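PDB 6XQK: cAMP-dependent protein kinase regulatory subunit from Saccharomyces cerevisiae, which probably holds the kinase catalytic subunits inactive until cAMP binds, and oligomerizes through this N-terminal dimerization/docking (D/D) domain. Local coordinates for residues 19-24 against 31-36. Sequence-based numbering, arbitrary orientation.
Sequences NEINAA and QFSANY
F32 reaches from helix 29-49 into the last turn of helix 8-24 and meets three residues there. CD1 of its ring lies 3.5 Å from CD1 of I21, the side chains running alongside in opposing directions. Farther round the ring, CE2 of F32 packs on CB of A24 at 3.6 Å, while CZ of F32 sits 3.8 Å from the backbone O of E20. That oxygen already accepts the helical bond from A24 N. With CG anti to the backbone N (chi1 178°), the F32 ring is carried out toward helix 8-24. One turn on, Y36 does the same, and its CE1 touches CG of E20 at 3.6 Å. The carboxylate of E20 lies within 7° of parallel to both rings but near the plane of F32 alone. I21 CD1 also nears S33 OG, which hydrogen-bonds to F29 O, and S33 packs on F37 of the second subunit. Replacing F32 with an alanine would probably leave I21 and A24 without their shared partner and open a gap between the helices. In this helical hairpin of the RIIa-family D/D domain, the short segments cross at 134°, an angle probably set by side-chain fit rather than by directional bonds.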
loop_
_atom_site.group_PDB
_atom_site.type_symbol
_atom_site.label_atom_id
_atom_site.label_comp_id
_atom_site.label_asym_id
_atom_site.label_seq_id
_atom_site.Cartn_x
_atom_site.Cartn_y
_atom_site.Cartn_z
ATOM N N ASN A 19 -6.387 -17.289 -6.714
ATOM C CA ASN A 19 -6.670 -18.363 -5.773
ATOM C C ASN A 19 -7.063 -17.788 -4.410
ATOM O O ASN A 19 -7.972 -18.308 -3.762
ATOM C CB ASN A 19 -5.461 -19.275 -5.634
ATOM C CG ASN A 19 -5.244 -20.190 -6.808
ATOM O OD1 ASN A 19 -6.057 -20.239 -7.753
ATOM N ND2 ASN A 19 -4.126 -20.931 -6.775
ATOM N N GLU A 20 -6.384 -16.715 -3.981
ATOM C CA GLU A 20 -6.663 -16.037 -2.722
ATOM C C GLU A 20 -8.036 -15.363 -2.722
ATOM O O GLU A 20 -8.753 -15.428 -1.728
ATOM C CB GLU A 20 -5.564 -14.998 -2.425
ATOM C CG GLU A 20 -4.337 -15.605 -1.780
ATOM C CD GLU A 20 -4.642 -16.257 -0.450
ATOM O OE1 GLU A 20 -5.314 -15.611 0.388
ATOM O OE2 GLU A 20 -4.244 -17.429 -0.262
ATOM N N ILE A 21 -8.399 -14.734 -3.842
ATOM C CA ILE A 21 -9.693 -14.077 -4.019
ATOM C C ILE A 21 -10.802 -15.112 -3.959
ATOM O O ILE A 21 -11.813 -14.880 -3.302
ATOM C CB ILE A 21 -9.744 -13.320 -5.375
ATOM C CG1 ILE A 21 -8.759 -12.155 -5.411
ATOM C CG2 ILE A 21 -11.166 -12.869 -5.734
ATOM C CD1 ILE A 21 -8.988 -11.153 -4.355
ATOM N N ASN A 22 -10.627 -16.251 -4.646
ATOM C CA ASN A 22 -11.639 -17.316 -4.646
ATOM C C ASN A 22 -11.754 -18.020 -3.308
ATOM O O ASN A 22 -12.850 -18.445 -2.949
ATOM C CB ASN A 22 -11.393 -18.323 -5.756
ATOM C CG ASN A 22 -11.531 -17.716 -7.134
ATOM O OD1 ASN A 22 -12.321 -16.791 -7.377
ATOM N ND2 ASN A 22 -10.733 -18.209 -8.070
ATOM N N ALA A 23 -10.644 -18.123 -2.553
ATOM C CA ALA A 23 -10.669 -18.759 -1.242
ATOM C C ALA A 23 -11.272 -17.855 -0.182
ATOM O O ALA A 23 -11.990 -18.356 0.684
ATOM C CB ALA A 23 -9.270 -19.169 -0.824
ATOM N N ALA A 24 -10.995 -16.537 -0.233
ATOM C CA ALA A 24 -11.493 -15.637 0.797
ATOM C C ALA A 24 -12.834 -14.998 0.474
ATOM O O ALA A 24 -13.580 -14.677 1.400
ATOM C CB ALA A 24 -10.455 -14.559 1.114
ATOM N N GLN A 31 -9.687 -3.478 -0.840
ATOM C CA GLN A 31 -8.886 -3.484 0.394
ATOM C C GLN A 31 -8.141 -4.799 0.577
ATOM O O GLN A 31 -6.971 -4.796 0.933
ATOM C CB GLN A 31 -9.748 -3.192 1.626
ATOM C CG GLN A 31 -8.949 -2.930 2.889
ATOM C CD GLN A 31 -8.107 -1.700 2.764
ATOM O OE1 GLN A 31 -8.612 -0.571 2.728
ATOM N NE2 GLN A 31 -6.792 -1.883 2.679
ATOM N N PHE A 32 -8.791 -5.915 0.289
ATOM C CA PHE A 32 -8.161 -7.226 0.375
ATOM C C PHE A 32 -7.002 -7.327 -0.622
ATOM O O PHE A 32 -5.933 -7.848 -0.274
ATOM C CB PHE A 32 -9.187 -8.331 0.065
ATOM C CG PHE A 32 -8.625 -9.736 0.087
ATOM C CD1 PHE A 32 -8.074 -10.297 -1.049
ATOM C CD2 PHE A 32 -8.675 -10.501 1.236
ATOM C CE1 PHE A 32 -7.543 -11.577 -1.024
ATOM C CE2 PHE A 32 -8.153 -11.785 1.254
ATOM C CZ PHE A 32 -7.602 -12.322 0.120
ATOM N N SER A 33 -7.234 -6.866 -1.866
ATOM C CA SER A 33 -6.240 -6.936 -2.924
ATOM C C SER A 33 -5.043 -6.034 -2.650
ATOM O O SER A 33 -3.921 -6.467 -2.846
ATOM C CB SER A 33 -6.863 -6.599 -4.269
ATOM O OG SER A 33 -7.968 -7.452 -4.499
ATOM N N ALA A 34 -5.263 -4.816 -2.157
ATOM C CA ALA A 34 -4.169 -3.919 -1.799
ATOM C C ALA A 34 -3.362 -4.544 -0.643
ATOM O O ALA A 34 -2.141 -4.607 -0.730
ATOM C CB ALA A 34 -4.703 -2.550 -1.390
ATOM N N ASN A 35 -4.050 -5.075 0.389
ATOM C CA ASN A 35 -3.362 -5.719 1.499
ATOM C C ASN A 35 -2.531 -6.918 1.044
ATOM O O ASN A 35 -1.411 -7.108 1.529
ATOM C CB ASN A 35 -4.347 -6.139 2.580
ATOM C CG ASN A 35 -4.961 -4.996 3.350
ATOM O OD1 ASN A 35 -4.647 -3.817 3.148
ATOM N ND2 ASN A 35 -5.872 -5.314 4.238
ATOM N N TYR A 36 -3.076 -7.710 0.104
ATOM C CA TYR A 36 -2.392 -8.882 -0.435
ATOM C C TYR A 36 -1.062 -8.508 -1.168
ATOM O O TYR A 36 0.000 -9.100 -0.906
ATOM C CB TYR A 36 -3.340 -9.666 -1.376
ATOM C CG TYR A 36 -2.654 -10.830 -2.072
ATOM C CD1 TYR A 36 -2.532 -12.068 -1.449
ATOM C CD2 TYR A 36 -2.062 -10.673 -3.320
ATOM C CE1 TYR A 36 -1.817 -13.108 -2.035
ATOM C CE2 TYR A 36 -1.380 -11.719 -3.935
ATOM C CZ TYR A 36 -1.264 -12.939 -3.293
ATOM O OH TYR A 36 -0.574 -13.962 -3.896
#